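Local coordinates for protein aquaporin aqpM (PDB 2F2B) that conducts water across the membrane in both directions under osmotic drive, as a homotetramer, and transiently raises the initial glycerol flux, at residues R202-Y207 / D217-Y222; A136-I141 / L190-G195; F21-A26 / L60-A65; V28-A33 / I44-L49. All coordinates share one frame; numbering follows the deposited sequence.

Interaction 1: residues R202-Y207 / D217-Y222; sequences RTFGPY and DLWNYY
Tyr207 and Trp219 meet edge to face: the phenol ring turns its edge to the face of the indole six-membered ring, with the planes at 85° and the centroids 5.5 Å apart. The CB of Tyr207 completes this approach as a CH-pi contact over the same indole ring, 3.9 Å from its centroid. Leu218 comes over the phenol, setting its CB above the ring centre, 3.7 Å from the Tyr207 centroid, while the methyl CG2 of Thr203, from the same helix as Tyr207, lies on the opposite face nearer the rim. Phe204, Tyr207, Trp219 and Tyr222 form an aromatic cluster that packs helix 200-214, which begins within the second Asn-Pro-Ala motif of the aquaporin fold, against the loop leading to helix 224-243. Phe204, its CG anti to the backbone N (chi1 174°), reaches the indole rim, where its CD1 lies 3.6 Å from Trp219 CH2 with the two rings oblique. Tyr222 brings its ring edge to Thr203 CG2 at 3.8 Å from CD1; its hydroxyl is hydrogen-bonded to Pro200 O, and that of Tyr207 to Thr135 O. Between the backbones a water donates to Tyr207 O and accepts from Leu218 N, each at 2.9 Å.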
loop_
_atom_site.group_PDB
_atom_site.type_symbol
_atom_site.label_atom_id
_atom_site.label_comp_id
_atom_site.label_asym_id
_atom_site.label_seq_id
_atom_site.Cartn_x
_atom_site.Cartn_y
_atom_site.Cartn_z
ATOM N N ARG A 202 22.908 2.690 -5.210
ATOM C CA ARG A 202 21.700 3.370 -5.669
ATOM C C ARG A 202 21.953 4.863 -5.883
ATOM O O ARG A 202 21.246 5.520 -6.652
ATOM C CB ARG A 202 20.560 3.143 -4.663
ATOM C CG ARG A 202 19.305 3.984 -4.898
ATOM C CD ARG A 202 19.330 5.236 -4.029
ATOM N NE ARG A 202 18.130 6.061 -4.177
ATOM C CZ ARG A 202 17.950 6.961 -5.138
ATOM N NH1 ARG A 202 18.890 7.161 -6.052
ATOM N NH2 ARG A 202 16.834 7.678 -5.179
ATOM N N THR A 203 22.962 5.401 -5.202
ATOM C CA THR A 203 23.306 6.808 -5.369
ATOM C C THR A 203 24.332 6.946 -6.497
ATOM O O THR A 203 24.257 7.867 -7.308
ATOM C CB THR A 203 23.888 7.414 -4.068
ATOM O OG1 THR A 203 22.878 7.411 -3.048
ATOM C CG2 THR A 203 24.344 8.852 -4.308
ATOM N N PHE A 204 25.275 6.011 -6.550
ATOM C CA PHE A 204 26.327 6.003 -7.571
ATOM C C PHE A 204 25.798 6.038 -9.010
ATOM O O PHE A 204 26.261 6.835 -9.834
ATOM C CB PHE A 204 27.204 4.761 -7.391
ATOM C CG PHE A 204 28.226 4.572 -8.479
ATOM C CD1 PHE A 204 29.390 5.332 -8.500
ATOM C CD2 PHE A 204 28.019 3.633 -9.489
ATOM C CE1 PHE A 204 30.339 5.161 -9.515
ATOM C CE2 PHE A 204 28.958 3.453 -10.507
ATOM C CZ PHE A 204 30.120 4.220 -10.518
ATOM N N GLY A 205 24.840 5.166 -9.312
ATOM C CA GLY A 205 24.285 5.105 -10.657
ATOM C C GLY A 205 23.785 6.437 -11.184
ATOM O O GLY A 205 24.238 6.910 -12.230
ATOM N N PRO A 206 22.823 7.059 -10.490
ATOM C CA PRO A 206 22.273 8.351 -10.910
ATOM C C PRO A 206 23.344 9.448 -10.953
ATOM O O PRO A 206 23.339 10.290 -11.849
ATOM C CB PRO A 206 21.201 8.618 -9.858
ATOM C CG PRO A 206 20.703 7.234 -9.553
ATOM C CD PRO A 206 21.994 6.458 -9.427
ATOM N N TYR A 207 24.256 9.440 -9.983
ATOM C CA TYR A 207 25.328 10.439 -9.948
ATOM C C TYR A 207 26.160 10.363 -11.225
ATOM O O TYR A 207 26.443 11.384 -11.853
ATOM C CB TYR A 207 26.240 10.208 -8.739
ATOM C CG TYR A 207 25.820 10.923 -7.469
ATOM C CD1 TYR A 207 24.474 11.179 -7.188
ATOM C CD2 TYR A 207 26.774 11.317 -6.530
ATOM C CE1 TYR A 207 24.095 11.813 -6.001
ATOM C CE2 TYR A 207 26.408 11.945 -5.348
ATOM C CZ TYR A 207 25.070 12.192 -5.086
ATOM O OH TYR A 207 24.719 12.815 -3.911
ATOM N N ASP A 217 27.166 17.799 -11.344
ATOM C CA ASP A 217 28.234 17.232 -10.529
ATOM C C ASP A 217 27.812 17.204 -9.058
ATOM O O ASP A 217 27.864 18.223 -8.367
ATOM C CB ASP A 217 29.496 18.083 -10.717
ATOM C CG ASP A 217 30.664 17.614 -9.875
ATOM O OD1 ASP A 217 30.568 16.563 -9.205
ATOM O OD2 ASP A 217 31.696 18.318 -9.895
ATOM N N LEU A 218 27.399 16.032 -8.585
ATOM C CA LEU A 218 26.951 15.872 -7.202
ATOM C C LEU A 218 27.951 15.087 -6.352
ATOM O O LEU A 218 27.705 14.833 -5.172
ATOM C CB LEU A 218 25.599 15.143 -7.180
ATOM C CG LEU A 218 24.441 15.761 -7.970
ATOM C CD1 LEU A 218 23.285 14.766 -8.067
ATOM C CD2 LEU A 218 23.988 17.046 -7.294
ATOM N N TRP A 219 29.081 14.719 -6.945
ATOM C CA TRP A 219 30.089 13.926 -6.247
ATOM C C TRP A 219 30.566 14.464 -4.903
ATOM O O TRP A 219 31.032 13.704 -4.056
ATOM C CB TRP A 219 31.281 13.680 -7.173
ATOM C CG TRP A 219 30.906 12.855 -8.363
ATOM C CD1 TRP A 219 30.825 13.273 -9.660
ATOM C CD2 TRP A 219 30.528 11.472 -8.360
ATOM N NE1 TRP A 219 30.419 12.234 -10.467
ATOM C CE2 TRP A 219 30.229 11.118 -9.695
ATOM C CE3 TRP A 219 30.412 10.498 -7.359
ATOM C CZ2 TRP A 219 29.822 9.830 -10.055
ATOM C CZ3 TRP A 219 30.007 9.216 -7.718
ATOM C CH2 TRP A 219 29.719 8.895 -9.057
ATOM N N ASN A 220 30.444 15.768 -4.704
ATOM C CA ASN A 220 30.855 16.384 -3.450
ATOM C C ASN A 220 29.977 15.919 -2.285
ATOM O O ASN A 220 30.341 16.077 -1.119
ATOM C CB ASN A 220 30.799 17.906 -3.598
ATOM C CG ASN A 220 29.740 18.351 -4.592
ATOM O OD1 ASN A 220 28.545 18.324 -4.301
ATOM N ND2 ASN A 220 30.177 18.748 -5.784
ATOM N N TYR A 221 28.830 15.329 -2.609
ATOM C CA TYR A 221 27.901 14.835 -1.592
ATOM C C TYR A 221 27.977 13.320 -1.430
ATOM O O TYR A 221 27.421 12.762 -0.479
ATOM C CB TYR A 221 26.457 15.185 -1.968
ATOM C CG TYR A 221 26.143 16.659 -2.062
ATOM C CD1 TYR A 221 26.190 17.479 -0.935
ATOM C CD2 TYR A 221 25.759 17.228 -3.277
ATOM C CE1 TYR A 221 25.858 18.832 -1.013
ATOM C CE2 TYR A 221 25.427 18.578 -3.366
ATOM C CZ TYR A 221 25.478 19.372 -2.232
ATOM O OH TYR A 221 25.134 20.704 -2.317
ATOM N N TYR A 222 28.663 12.652 -2.352
ATOM C CA TYR A 222 28.740 11.198 -2.320
ATOM C C TYR A 222 29.184 10.562 -1.001
ATOM O O TYR A 222 28.684 9.496 -0.643
ATOM C CB TYR A 222 29.608 10.680 -3.478
ATOM C CG TYR A 222 29.423 9.198 -3.742
ATOM C CD1 TYR A 222 28.147 8.664 -3.946
ATOM C CD2 TYR A 222 30.511 8.322 -3.748
ATOM C CE1 TYR A 222 27.959 7.295 -4.140
ATOM C CE2 TYR A 222 30.333 6.951 -3.944
ATOM C CZ TYR A 222 29.052 6.446 -4.136
ATOM O OH TYR A 222 28.863 5.094 -4.305
HETATM O O HOH W 1 26.822 13.902 -10.470
#

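Interaction 2: residues A136-I141 / L190-G195; sequences APFPGI and LGNISG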
loop_
_atom_site.group_PDB
_atom_site.type_symbol
_atom_site.label_atom_id
_atom_site.label_comp_id
_atom_site.label_asym_id
_atom_site.label_seq_id
_atom_site.Cartn_x
_atom_site.Cartn_y
_atom_site.Cartn_z
ATOM N N ALA A 136 20.409 13.797 -2.852
ATOM C CA ALA A 136 21.241 14.905 -2.382
ATOM C C ALA A 136 20.492 15.638 -1.278
ATOM O O ALA A 136 19.263 15.595 -1.221
ATOM C CB ALA A 136 21.555 15.865 -3.534
ATOM N N PRO A 137 21.221 16.314 -0.374
ATOM C CA PRO A 137 20.541 17.035 0.703
ATOM C C PRO A 137 19.524 18.020 0.129
ATOM O O PRO A 137 19.802 18.711 -0.854
ATOM C CB PRO A 137 21.689 17.742 1.427
ATOM C CG PRO A 137 22.840 16.805 1.223
ATOM C CD PRO A 137 22.685 16.416 -0.234
ATOM N N PHE A 138 18.342 18.073 0.731
ATOM C CA PHE A 138 17.309 18.986 0.263
ATOM C C PHE A 138 17.576 20.405 0.769
ATOM O O PHE A 138 18.464 20.615 1.593
ATOM C CB PHE A 138 15.927 18.478 0.690
ATOM C CG PHE A 138 15.325 17.498 -0.286
ATOM C CD1 PHE A 138 15.960 16.289 -0.563
ATOM C CD2 PHE A 138 14.154 17.814 -0.971
ATOM C CE1 PHE A 138 15.441 15.406 -1.516
ATOM C CE2 PHE A 138 13.622 16.938 -1.927
ATOM C CZ PHE A 138 14.268 15.734 -2.200
ATOM N N PRO A 139 16.823 21.399 0.269
ATOM C CA PRO A 139 17.026 22.790 0.698
ATOM C C PRO A 139 17.031 23.002 2.210
ATOM O O PRO A 139 16.101 22.603 2.911
ATOM C CB PRO A 139 15.885 23.531 0.005
ATOM C CG PRO A 139 15.728 22.755 -1.273
ATOM C CD PRO A 139 15.783 21.325 -0.773
ATOM N N GLY A 140 18.091 23.634 2.706
ATOM C CA GLY A 140 18.195 23.899 4.131
ATOM C C GLY A 140 18.805 22.769 4.941
ATOM O O GLY A 140 19.095 22.938 6.125
ATOM N N ILE A 141 19.007 21.615 4.313
ATOM C CA ILE A 141 19.584 20.469 5.008
ATOM C C ILE A 141 21.101 20.443 4.826
ATOM O O ILE A 141 21.600 20.434 3.702
ATOM C CB ILE A 141 18.979 19.142 4.477
ATOM C CG1 ILE A 141 17.453 19.157 4.653
ATOM C CG2 ILE A 141 19.611 17.955 5.190
ATOM C CD1 ILE A 141 16.973 19.315 6.095
ATOM N N LEU A 190 12.212 10.116 5.134
ATOM C CA LEU A 190 13.496 10.759 4.840
ATOM C C LEU A 190 13.754 11.250 3.414
ATOM O O LEU A 190 14.768 11.905 3.163
ATOM C CB LEU A 190 14.622 9.799 5.251
ATOM C CG LEU A 190 15.316 9.913 6.619
ATOM C CD1 LEU A 190 14.468 10.663 7.622
ATOM C CD2 LEU A 190 15.674 8.523 7.114
ATOM N N GLY A 191 12.853 10.944 2.490
ATOM C CA GLY A 191 13.050 11.364 1.114
ATOM C C GLY A 191 13.315 12.851 0.949
ATOM O O GLY A 191 14.254 13.246 0.255
ATOM N N ASN A 192 12.502 13.676 1.601
ATOM C CA ASN A 192 12.643 15.125 1.485
ATOM C C ASN A 192 13.727 15.720 2.382
ATOM O O ASN A 192 13.817 16.942 2.533
ATOM C CB ASN A 192 11.305 15.810 1.774
ATOM C CG ASN A 192 11.043 16.986 0.846
ATOM O OD1 ASN A 192 10.364 16.849 -0.167
ATOM N ND2 ASN A 192 11.599 18.145 1.184
ATOM N N ILE A 193 14.546 14.862 2.980
ATOM C CA ILE A 193 15.638 15.335 3.822
ATOM C C ILE A 193 16.971 15.051 3.131
ATOM O O ILE A 193 17.709 15.979 2.792
ATOM C CB ILE A 193 15.609 14.671 5.223
ATOM C CG1 ILE A 193 14.337 15.104 5.965
ATOM C CG2 ILE A 193 16.836 15.085 6.029
ATOM C CD1 ILE A 193 14.182 14.496 7.344
ATOM N N SER A 194 17.263 13.775 2.887
ATOM C CA SER A 194 18.519 13.384 2.245
ATOM C C SER A 194 18.315 12.653 0.923
ATOM O O SER A 194 19.281 12.316 0.239
ATOM C CB SER A 194 19.298 12.455 3.168
ATOM O OG SER A 194 18.594 11.231 3.318
ATOM N N GLY A 195 17.062 12.392 0.573
ATOM C CA GLY A 195 16.783 11.651 -0.643
ATOM C C GLY A 195 16.593 10.191 -0.265
ATOM O O GLY A 195 16.149 9.378 -1.073
#
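Phe138 lays one face of its ring over the backbone of Asn192, where the extracellular end of transmembrane helix 175-194 in this aquaporin fold meets the loop before helix 143-166. Asn192 CA stands 3.8 Å from the ring centroid and only 4° off the normal, a CH-pi contact almost exactly centred. CG of Phe138 is anti to its carbonyl carbon (chi1 -87°), and from there the ring reaches along the helix end until CE1 comes 3.0 Å from Gly191 O. The Asn192 side chain runs across the ring, its amide plane turned about halfway to it, with ND2 3.4 Å from Phe138 CD2; its polar ends are engaged by Trp55 through OD1 and Phe42 O through ND2. This is the dense part. Asn192 O, 3.2 Å from Phe138 CB, is buried here with no hydrogen-bond partner.

The other side is slacker. A type II turn from Phe138 to Ile141 carries Pro139 and Gly140 out to solvent, and Ile141 touches Ile193 lightly, CG2 to CG2 at 4.1 Å; Ala122 and Cys121 of a neighbouring subunit pack on these two isoleucines. Between the dense and slack parts, Phe138 N donates to Ile193 O at 3.0 Å, with an N-H...O angle of 168°.

Interaction 3: residues F21-A26 / L60-A65; sequences FGAGSA and LAFGFA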
loop_
_atom_site.group_PDB
_atom_site.type_symbol
_atom_site.label_atom_id
_atom_site.label_comp_id
_atom_site.label_asym_id
_atom_site.label_seq_id
_atom_site.Cartn_x
_atom_site.Cartn_y
_atom_site.Cartn_z
ATOM N N PHE A 21 13.639 1.242 -11.607
ATOM C CA PHE A 21 12.282 1.484 -11.130
ATOM C C PHE A 21 12.151 2.489 -9.990
ATOM O O PHE A 21 11.284 3.366 -10.035
ATOM C CB PHE A 21 11.641 0.147 -10.749
ATOM C CG PHE A 21 11.365 -0.732 -11.933
ATOM C CD1 PHE A 21 10.251 -0.500 -12.740
ATOM C CD2 PHE A 21 12.257 -1.737 -12.295
ATOM C CE1 PHE A 21 10.036 -1.255 -13.895
ATOM C CE2 PHE A 21 12.050 -2.496 -13.447
ATOM C CZ PHE A 21 10.935 -2.251 -14.248
ATOM N N GLY A 22 13.009 2.375 -8.980
ATOM C CA GLY A 22 12.943 3.291 -7.853
ATOM C C GLY A 22 13.339 4.719 -8.187
ATOM O O GLY A 22 12.531 5.645 -8.069
ATOM N N ALA A 23 14.588 4.910 -8.598
ATOM C CA ALA A 23 15.066 6.246 -8.938
ATOM C C ALA A 23 14.271 6.784 -10.122
ATOM O O ALA A 23 14.071 7.994 -10.255
ATOM C CB ALA A 23 16.556 6.203 -9.270
ATOM N N GLY A 24 13.812 5.876 -10.979
ATOM C CA GLY A 24 13.036 6.282 -12.136
ATOM C C GLY A 24 11.721 6.938 -11.755
ATOM O O GLY A 24 11.308 7.921 -12.378
ATOM N N SER A 25 11.059 6.414 -10.725
ATOM C CA SER A 25 9.782 6.981 -10.297
ATOM C C SER A 25 9.951 8.412 -9.793
ATOM O O SER A 25 9.065 9.245 -9.978
ATOM C CB SER A 25 9.144 6.117 -9.202
ATOM O OG SER A 25 9.861 6.200 -7.979
ATOM N N ALA A 26 11.087 8.696 -9.161
ATOM C CA ALA A 26 11.351 10.036 -8.651
ATOM C C ALA A 26 11.554 10.999 -9.822
ATOM O O ALA A 26 11.063 12.126 -9.799
ATOM C CB ALA A 26 12.582 10.030 -7.753
ATOM N N LEU A 60 7.208 3.277 -2.626
ATOM C CA LEU A 60 6.667 1.986 -3.040
ATOM C C LEU A 60 7.223 1.521 -4.383
ATOM O O LEU A 60 7.327 0.319 -4.626
ATOM C CB LEU A 60 5.133 2.044 -3.071
ATOM C CG LEU A 60 4.510 2.197 -1.674
ATOM C CD1 LEU A 60 3.031 2.538 -1.789
ATOM C CD2 LEU A 60 4.709 0.901 -0.880
ATOM N N ALA A 61 7.572 2.455 -5.265
ATOM C CA ALA A 61 8.154 2.055 -6.542
ATOM C C ALA A 61 9.462 1.335 -6.191
ATOM O O ALA A 61 9.817 0.324 -6.800
ATOM C CB ALA A 61 8.425 3.281 -7.420
ATOM N N PHE A 62 10.164 1.858 -5.188
ATOM C CA PHE A 62 11.408 1.248 -4.720
ATOM C C PHE A 62 11.081 -0.061 -4.009
ATOM O O PHE A 62 11.641 -1.110 -4.325
ATOM C CB PHE A 62 12.112 2.163 -3.713
ATOM C CG PHE A 62 13.125 3.083 -4.319
ATOM C CD1 PHE A 62 14.408 2.630 -4.615
ATOM C CD2 PHE A 62 12.810 4.415 -4.568
ATOM C CE1 PHE A 62 15.365 3.497 -5.150
ATOM C CE2 PHE A 62 13.759 5.286 -5.101
ATOM C CZ PHE A 62 15.036 4.823 -5.390
ATOM N N GLY A 63 10.168 0.025 -3.048
ATOM C CA GLY A 63 9.788 -1.127 -2.246
ATOM C C GLY A 63 9.269 -2.346 -2.983
ATOM O O GLY A 63 9.663 -3.473 -2.668
ATOM N N PHE A 64 8.375 -2.138 -3.945
ATOM C CA PHE A 64 7.824 -3.256 -4.701
ATOM C C PHE A 64 8.889 -3.856 -5.619
ATOM O O PHE A 64 8.919 -5.071 -5.833
ATOM C CB PHE A 64 6.602 -2.815 -5.524
ATOM C CG PHE A 64 5.422 -2.365 -4.691
ATOM C CD1 PHE A 64 5.185 -2.900 -3.423
ATOM C CD2 PHE A 64 4.511 -1.446 -5.206
ATOM C CE1 PHE A 64 4.053 -2.523 -2.685
ATOM C CE2 PHE A 64 3.382 -1.063 -4.483
ATOM C CZ PHE A 64 3.151 -1.602 -3.216
ATOM N N ALA A 65 9.770 -3.015 -6.156
ATOM C CA ALA A 65 10.828 -3.512 -7.029
ATOM C C ALA A 65 11.834 -4.313 -6.198
ATOM O O ALA A 65 12.365 -5.329 -6.656
ATOM C CB ALA A 65 11.524 -2.349 -7.738
#
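Phe62 holds its CG off the usual staggered positions (chi1 -93°), which swings the ring across to helix 4-33 and lays it flat against Gly22. Gly22 CA sits over the ring centre in a CH-pi contact made possible by the missing side chain: a CB on Gly22 would point into the ring. Beyond it, Ala23 CB reaches Phe62 CZ at 4.4 Å.

Ser25 carries OG between its backbone N and carbonyl carbon (chi1 70°), and the hydroxyl turns back along its own helix to donate to Gly22 O at 2.7 Å, in the carbonyl plane and on a lone pair. The same oxygen also meets a methyl: Ala61 CB lies 3.3 Å from Ser25 OG. A further methyl, Ala65 CB, rests 3.9 Å from Phe21 CB.

Small residues on both sides let these antiparallel transmembrane helices of the aquaporin bundle come close, the segment axes 7.6 Å apart and 165° between their directions. Phe62 also touches Arg202 of helix 200-214 and lies about 6 Å from a bound glycerol, consistent with the aromatic/arginine constriction of aquaporins. Thr189 of a neighbouring subunit bonds to Phe21 O and packs on Ser25 and Ala61. No hydrogen bond joins the two segments, and the Ser25 hydroxyl donates within its own helix; cohesion between them therefore rests on nonpolar contact in a buried setting.

Interaction 4: residues V28-A33 / I44-L49; sequences VTLMIA and IGIGLL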
loop_
_atom_site.group_PDB
_atom_site.type_symbol
_atom_site.label_atom_id
_atom_site.label_comp_id
_atom_site.label_asym_id
_atom_site.label_seq_id
_atom_site.Cartn_x
_atom_site.Cartn_y
_atom_site.Cartn_z
ATOM N N VAL A 28 10.320 10.671 -12.814
ATOM C CA VAL A 28 9.011 10.847 -13.437
ATOM C C VAL A 28 8.156 11.856 -12.673
ATOM O O VAL A 28 7.475 12.682 -13.276
ATOM C CB VAL A 28 8.241 9.505 -13.525
ATOM C CG1 VAL A 28 6.804 9.752 -13.966
ATOM C CG2 VAL A 28 8.934 8.576 -14.511
ATOM N N THR A 29 8.193 11.790 -11.345
ATOM C CA THR A 29 7.414 12.714 -10.524
ATOM C C THR A 29 7.784 14.159 -10.859
ATOM O O THR A 29 6.913 15.013 -11.051
ATOM C CB THR A 29 7.673 12.474 -9.025
ATOM O OG1 THR A 29 7.373 11.112 -8.702
ATOM C CG2 THR A 29 6.809 13.400 -8.172
ATOM N N LEU A 30 9.082 14.425 -10.930
ATOM C CA LEU A 30 9.559 15.768 -11.236
ATOM C C LEU A 30 9.191 16.174 -12.660
ATOM O O LEU A 30 8.910 17.345 -12.929
ATOM C CB LEU A 30 11.076 15.844 -11.030
ATOM C CG LEU A 30 11.534 15.805 -9.565
ATOM C CD1 LEU A 30 13.051 15.679 -9.491
ATOM C CD2 LEU A 30 11.066 17.070 -8.850
ATOM N N MET A 31 9.184 15.208 -13.574
ATOM C CA MET A 31 8.834 15.495 -14.960
ATOM C C MET A 31 7.362 15.881 -15.114
ATOM O O MET A 31 7.035 16.792 -15.877
ATOM C CB MET A 31 9.159 14.290 -15.846
ATOM C CG MET A 31 10.652 14.017 -15.988
ATOM S SD MET A 31 10.997 12.448 -16.815
ATOM C CE MET A 31 10.764 12.909 -18.547
ATOM N N ILE A 32 6.469 15.204 -14.395
ATOM C CA ILE A 32 5.051 15.534 -14.509
ATOM C C ILE A 32 4.659 16.752 -13.677
ATOM O O ILE A 32 3.581 17.310 -13.864
ATOM C CB ILE A 32 4.136 14.341 -14.118
ATOM C CG1 ILE A 32 4.321 13.984 -12.644
ATOM C CG2 ILE A 32 4.436 13.148 -15.015
ATOM C CD1 ILE A 32 3.307 12.967 -12.133
ATOM N N ALA A 33 5.534 17.168 -12.766
ATOM C CA ALA A 33 5.258 18.332 -11.928
ATOM C C ALA A 33 5.947 19.583 -12.477
ATOM O O ALA A 33 5.683 20.695 -12.017
ATOM C CB ALA A 33 5.726 18.074 -10.504
ATOM N N ILE A 44 10.568 20.831 -3.660
ATOM C CA ILE A 44 11.227 21.000 -4.956
ATOM C C ILE A 44 10.451 20.487 -6.163
ATOM O O ILE A 44 10.922 20.589 -7.296
ATOM C CB ILE A 44 12.606 20.307 -4.977
ATOM C CG1 ILE A 44 12.426 18.785 -4.942
ATOM C CG2 ILE A 44 13.437 20.765 -3.787
ATOM C CD1 ILE A 44 13.698 18.011 -5.201
ATOM N N GLY A 45 9.267 19.938 -5.929
ATOM C CA GLY A 45 8.484 19.407 -7.029
ATOM C C GLY A 45 7.885 18.078 -6.628
ATOM O O GLY A 45 6.784 17.727 -7.045
ATOM N N ILE A 46 8.628 17.318 -5.830
ATOM C CA ILE A 46 8.120 16.044 -5.336
ATOM C C ILE A 46 7.244 16.466 -4.163
ATOM O O ILE A 46 7.732 17.029 -3.182
ATOM C CB ILE A 46 9.261 15.128 -4.849
ATOM C CG1 ILE A 46 10.127 14.714 -6.045
ATOM C CG2 ILE A 46 8.680 13.897 -4.143
ATOM C CD1 ILE A 46 11.379 13.945 -5.674
ATOM N N GLY A 47 5.945 16.220 -4.285
ATOM C CA GLY A 47 5.017 16.611 -3.241
ATOM C C GLY A 47 4.194 17.809 -3.685
ATOM O O GLY A 47 3.214 18.174 -3.042
ATOM N N LEU A 48 4.588 18.419 -4.797
ATOM C CA LEU A 48 3.876 19.588 -5.307
ATOM C C LEU A 48 2.453 19.217 -5.726
ATOM O O LEU A 48 1.497 19.921 -5.394
ATOM C CB LEU A 48 4.649 20.186 -6.489
ATOM C CG LEU A 48 4.267 21.563 -7.049
ATOM C CD1 LEU A 48 5.367 22.026 -7.993
ATOM C CD2 LEU A 48 2.935 21.504 -7.777
ATOM N N LEU A 49 2.311 18.099 -6.435
ATOM C CA LEU A 49 1.001 17.659 -6.902
ATOM C C LEU A 49 0.337 16.619 -6.007
ATOM O O LEU A 49 -0.884 16.561 -5.937
ATOM C CB LEU A 49 1.112 17.090 -8.320
ATOM C CG LEU A 49 1.643 18.040 -9.400
ATOM C CD1 LEU A 49 1.801 17.289 -10.718
ATOM C CD2 LEU A 49 0.686 19.212 -9.556
#
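Leu30 lies against Gly45 and Ile46 at the extracellular end of the first transmembrane helix of this aquaporin, where the loop toward helix 52-73 folds back over the last turns of helix 4-33. Its CB points neither at nor away from the loop, and with CG anti to the carbonyl carbon (chi1 -71°) the chain bends toward it. CG comes 3.9 Å from Ile46 CG1. At the tip, the methyl CD2 meets the same Ile46 CG1 at 3.8 Å, Gly45 CA at 3.9 Å and Ile44 O at 3.8 Å; the two branched side chains, Leu30 and Ile46, lie at a slant to each other. A CB on Gly45 would run into this methyl, and the positive phi of 137° is itself one that glycine tolerates.

Beside Leu30, Thr29 offers CG2 to Ile46, while its hydroxyl is hydrogen-bonded to Ser25 O in its own helix, and about a turn further on Ala33 points its methyl at Gly45 O. Asp54 ties the loop down by bonding to Gly47 N, and Leu52 of a neighbouring subunit packs on Thr29. At the far end Leu49 brings its CD1 to the carbonyl of Ile32, 3.6 Å from Ile32 O.

Interaction 3 is the fully buried contact, made between two transmembrane helices through glycine, small residues and one ring face; the other three are partly buried and bring loops against helix ends or a pore-loop helix. Interactions 3 and 4 share helix 4-33 and both meet the same neighbouring subunit, but interaction 3 uses a ring face where interaction 4 is aliphatic. Interaction 1, also helix against loop, is aromatic instead and carries a bridging water. Interaction 2 alone has a direct hydrogen bond between its segments. Tyr221 packs on Pro137 to join interactions 1 and 2, Ile44 on Phe138 to join 4 and 2, and interaction 1 reaches interaction 3 through Arg202.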